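PDB 4C47: inner membrane lipoprotein from Salmonella enterica, which is required for proper surface expression of the trimeric autotransporter adhesin SadA and could take a direct part in its biogenesis. Local coordinates for residues Leu10-Glu13 / Met14-Gln18; Thr23-Asn26 / Leu27-Gln31. All coordinates share one frame; numbering follows the deposited sequence.

Contact 1: Leu10-Glu13 / Met14-Gln18; sequences LVEE and MKEQQ
Met14 N donates to Leu10 O at 2.9 Å with an N-H...O angle of 169°, the first of four consecutive i to i+4 bonds that make Leu10-Gln18 a regular α-helix. Lys15 to Val11, Glu16 to Glu12 and Gln17 to Glu13 repeat the pattern one residue at a time. Beside this first bond, the sulfur of Met14 passes at a slant across a methyl of Leu10, SD to CD1 at 3.7 Å. A chi1 of -81° swings Met14 CG back over the carbonyl, 3.6 Å from Leu10 O, and brings the sulfur to the methyl, while CE heads away. Met14 is buried and packs on Met14 of both other subunits, the three side chains forming a core layer of the trimeric coiled coil; Leu10 packs on Lys15 of the third subunit at the side of the interface. On the exposed side, Glu12 and Glu16 run alongside each other, carboxylate planes 19° apart, with OE1 of Glu12 3.9 Å from OE1 of Glu16. Gln17 reaches across to the third subunit, where NE2 donates to Glu22 OE1. These two and a half turns thus bury a polar Gln18 beside the apolar Val11 and Met14, keep Leu10 at the edge of the interface, and leave like charges where solvent can probably screen their repulsion.

Contact 2: Thr23-Asn26 / Leu27-Gln31; sequences TKIN and LLEKQ
In the N-terminal coiled coil that holds the SadB trimer together, Thr23-Gln31 forms about two and a half turns of the long helix 8-71, and Ile25 and Glu29 lie one turn apart on it. Glu29 N donates to Ile25 O at 2.9 Å, and the side chain of Glu29 then leans back over the same carbonyl, CG lying 3.5 Å from Ile25 O. With CG beside the backbone N (chi1 -72°) and the chain extended beyond it, the carboxylate is carried back along the helix, between the flanks of Ile25 and Asn26. One oxygen, Glu29 OE2, comes within 4.2 Å of Ile25 CG2, a loose approach to the methyl branch.

Ile25 and Leu28, three residues apart, are the buried positions here, matching the three-four spacing of apolar residues in a heptad repeat. Ile25 packs on Ile25 of the third subunit and Leu28 on Leu28 of the second, with Glu29 beside Lys24 of that second subunit. Leu28 tucks against the preceding turn, its CG 3.4 Å from Lys24 O, the acceptor of its own N-H at 2.9 Å. Leu27, by contrast, is exposed: CG anti to the backbone N (chi1 -179°) leads its methyls away from the preceding turn, while CB stays 3.5 Å from Lys24 O. The backbone bonds from Leu27 N to Thr23 O and from Lys30 N to Asn26 O, both 3.0 Å, continue the ladder on either side of the Leu28 and Glu29 rungs.

How the contacts relate
Contacts 1 and 2 follow one another on the single helix 8-71, the first closing before the second opens, with centres about 19 Å apart. Their nearest atoms stay about 5 Å apart, so the two do not touch and are joined through the helix that carries them. Contact 1 lies at the start of the predicted coiled coil (11-48), contact 2 inside it, and both meet both partner subunits. The centre of contact 1 lies about 70 Å from the centre of the chain; the centre of contact 2 lies about 52 Å from the centre of the chain. Buried residues change from Val11, Met14 and Gln18 in contact 1 to Ile25 and Leu28 in contact 2, along one stalk leading to three separate β-sandwich domains.

Contact 1: Leu10-Glu13 / Met14-Gln18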
# COMPACT_ATOMS: atom_id res chain seq x y z
N LEU A 10 54.60 -20.99 47.31
CA LEU A 10 53.91 -19.77 46.96
C LEU A 10 54.13 -19.44 45.48
O LEU A 10 53.19 -19.07 44.76
CB LEU A 10 54.40 -18.63 47.85
CG LEU A 10 53.52 -17.39 48.06
CD1 LEU A 10 53.72 -16.38 46.94
CD2 LEU A 10 52.05 -17.79 48.17
N VAL A 11 55.37 -19.60 45.03
CA VAL A 11 55.72 -19.38 43.63
C VAL A 11 55.00 -20.36 42.70
O VAL A 11 54.54 -19.98 41.62
CB VAL A 11 57.25 -19.41 43.41
CG1 VAL A 11 57.60 -19.94 42.02
CG2 VAL A 11 57.84 -18.03 43.62
N GLU A 12 54.89 -21.62 43.13
CA GLU A 12 54.15 -22.61 42.36
C GLU A 12 52.67 -22.22 42.24
O GLU A 12 52.09 -22.29 41.15
CB GLU A 12 54.29 -24.00 42.98
CG GLU A 12 55.52 -24.76 42.53
CD GLU A 12 55.46 -25.16 41.07
OE1 GLU A 12 54.36 -25.46 40.57
OE2 GLU A 12 56.53 -25.16 40.41
N GLU A 13 52.08 -21.79 43.36
CA GLU A 13 50.70 -21.31 43.37
C GLU A 13 50.52 -20.18 42.36
O GLU A 13 49.62 -20.21 41.51
CB GLU A 13 50.31 -20.85 44.77
CG GLU A 13 50.30 -21.94 45.84
CD GLU A 13 48.92 -22.55 46.04
OE1 GLU A 13 47.97 -22.14 45.34
OE2 GLU A 13 48.80 -23.45 46.89
N MET A 14 51.39 -19.17 42.46
CA MET A 14 51.36 -18.03 41.54
C MET A 14 51.48 -18.45 40.08
O MET A 14 50.76 -17.94 39.23
CB MET A 14 52.46 -17.03 41.88
CG MET A 14 52.10 -16.09 43.03
SD MET A 14 53.48 -15.02 43.46
CE MET A 14 54.04 -14.54 41.82
N LYS A 15 52.40 -19.37 39.79
CA LYS A 15 52.58 -19.87 38.43
C LYS A 15 51.31 -20.55 37.92
O LYS A 15 50.93 -20.39 36.76
CB LYS A 15 53.76 -20.85 38.37
CG LYS A 15 54.05 -21.41 36.98
CD LYS A 15 55.32 -22.24 36.97
CE LYS A 15 55.56 -22.85 35.60
NZ LYS A 15 55.57 -21.82 34.52
N GLU A 16 50.65 -21.29 38.80
CA GLU A 16 49.41 -21.96 38.44
C GLU A 16 48.32 -20.95 38.10
O GLU A 16 47.66 -21.05 37.06
CB GLU A 16 48.96 -22.91 39.55
CG GLU A 16 48.71 -24.34 39.08
CD GLU A 16 49.84 -24.89 38.23
OE1 GLU A 16 51.02 -24.76 38.65
OE2 GLU A 16 49.56 -25.45 37.15
N GLN A 17 48.15 -19.95 38.97
CA GLN A 17 47.16 -18.90 38.72
C GLN A 17 47.50 -18.13 37.45
O GLN A 17 46.60 -17.62 36.76
CB GLN A 17 47.05 -17.94 39.91
CG GLN A 17 45.81 -17.06 39.85
CD GLN A 17 45.85 -15.91 40.84
OE1 GLN A 17 46.68 -15.89 41.76
NE2 GLN A 17 44.96 -14.94 40.65
N GLN A 18 48.78 -18.04 37.13
CA GLN A 18 49.23 -17.36 35.92
C GLN A 18 48.86 -18.15 34.67
O GLN A 18 48.43 -17.57 33.68
CB GLN A 18 50.74 -17.10 35.96
CG GLN A 18 51.25 -16.26 34.80
CD GLN A 18 52.62 -15.67 35.06
OE1 GLN A 18 53.64 -16.22 34.63
NE2 GLN A 18 52.66 -14.54 35.76

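Contact 2: Thr23-Asn26 / Leu27-Gln31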
# COMPACT_ATOMS: atom_id res chain seq x y z
N THR A 23 44.93 -18.93 30.12
CA THR A 23 43.74 -19.54 29.52
C THR A 23 42.61 -18.53 29.33
O THR A 23 42.07 -18.38 28.22
CB THR A 23 43.24 -20.74 30.36
OG1 THR A 23 44.19 -21.80 30.31
CG2 THR A 23 41.91 -21.25 29.82
N LYS A 24 42.26 -17.84 30.42
CA LYS A 24 41.18 -16.86 30.37
C LYS A 24 41.43 -15.75 29.34
O LYS A 24 40.52 -15.34 28.61
CB LYS A 24 40.91 -16.27 31.76
CG LYS A 24 40.21 -17.24 32.69
CD LYS A 24 40.13 -16.72 34.11
CE LYS A 24 39.38 -17.69 35.01
NZ LYS A 24 39.41 -17.29 36.44
N ILE A 25 42.68 -15.30 29.28
CA ILE A 25 43.09 -14.28 28.32
C ILE A 25 42.92 -14.76 26.88
O ILE A 25 42.35 -14.05 26.04
CB ILE A 25 44.54 -13.82 28.57
CG1 ILE A 25 44.61 -12.96 29.83
CG2 ILE A 25 45.06 -13.04 27.37
CD1 ILE A 25 46.01 -12.60 30.25
N ASN A 26 43.41 -15.97 26.59
CA ASN A 26 43.24 -16.55 25.26
C ASN A 26 41.77 -16.61 24.85
O ASN A 26 41.40 -16.25 23.72
CB ASN A 26 43.88 -17.94 25.18
CG ASN A 26 45.38 -17.87 24.97
OD1 ASN A 26 46.16 -18.26 25.83
ND2 ASN A 26 45.79 -17.38 23.80
N LEU A 27 40.93 -17.06 25.78
CA LEU A 27 39.49 -17.10 25.54
C LEU A 27 38.95 -15.71 25.19
O LEU A 27 38.22 -15.54 24.20
CB LEU A 27 38.75 -17.66 26.76
CG LEU A 27 37.23 -17.77 26.63
CD1 LEU A 27 36.86 -18.62 25.43
CD2 LEU A 27 36.60 -18.33 27.90
N LEU A 28 39.33 -14.71 25.99
CA LEU A 28 38.90 -13.33 25.77
C LEU A 28 39.31 -12.82 24.39
O LEU A 28 38.54 -12.13 23.73
CB LEU A 28 39.43 -12.41 26.86
CG LEU A 28 38.74 -12.47 28.22
CD1 LEU A 28 39.54 -11.73 29.27
CD2 LEU A 28 37.33 -11.90 28.12
N GLU A 29 40.53 -13.15 23.97
CA GLU A 29 41.02 -12.74 22.66
C GLU A 29 40.17 -13.36 21.55
O GLU A 29 39.72 -12.65 20.63
CB GLU A 29 42.49 -13.11 22.48
CG GLU A 29 43.46 -12.26 23.30
CD GLU A 29 44.90 -12.73 23.18
OE1 GLU A 29 45.11 -13.92 22.84
OE2 GLU A 29 45.82 -11.92 23.43
N LYS A 30 39.94 -14.67 21.63
CA LYS A 30 39.14 -15.36 20.63
C LYS A 30 37.73 -14.75 20.50
O LYS A 30 37.26 -14.42 19.40
CB LYS A 30 39.06 -16.86 20.94
CG LYS A 30 38.53 -17.70 19.79
CD LYS A 30 39.07 -19.13 19.85
CE LYS A 30 38.54 -19.88 21.06
NZ LYS A 30 37.07 -20.10 20.98
N GLN A 31 37.09 -14.58 21.66
CA GLN A 31 35.76 -13.98 21.70
C GLN A 31 35.74 -12.57 21.13
O GLN A 31 34.82 -12.20 20.39
CB GLN A 31 35.21 -13.98 23.13
CG GLN A 31 34.52 -15.26 23.54
CD GLN A 31 34.15 -15.28 25.01
OE1 GLN A 31 35.02 -15.33 25.87
NE2 GLN A 31 32.85 -15.22 25.29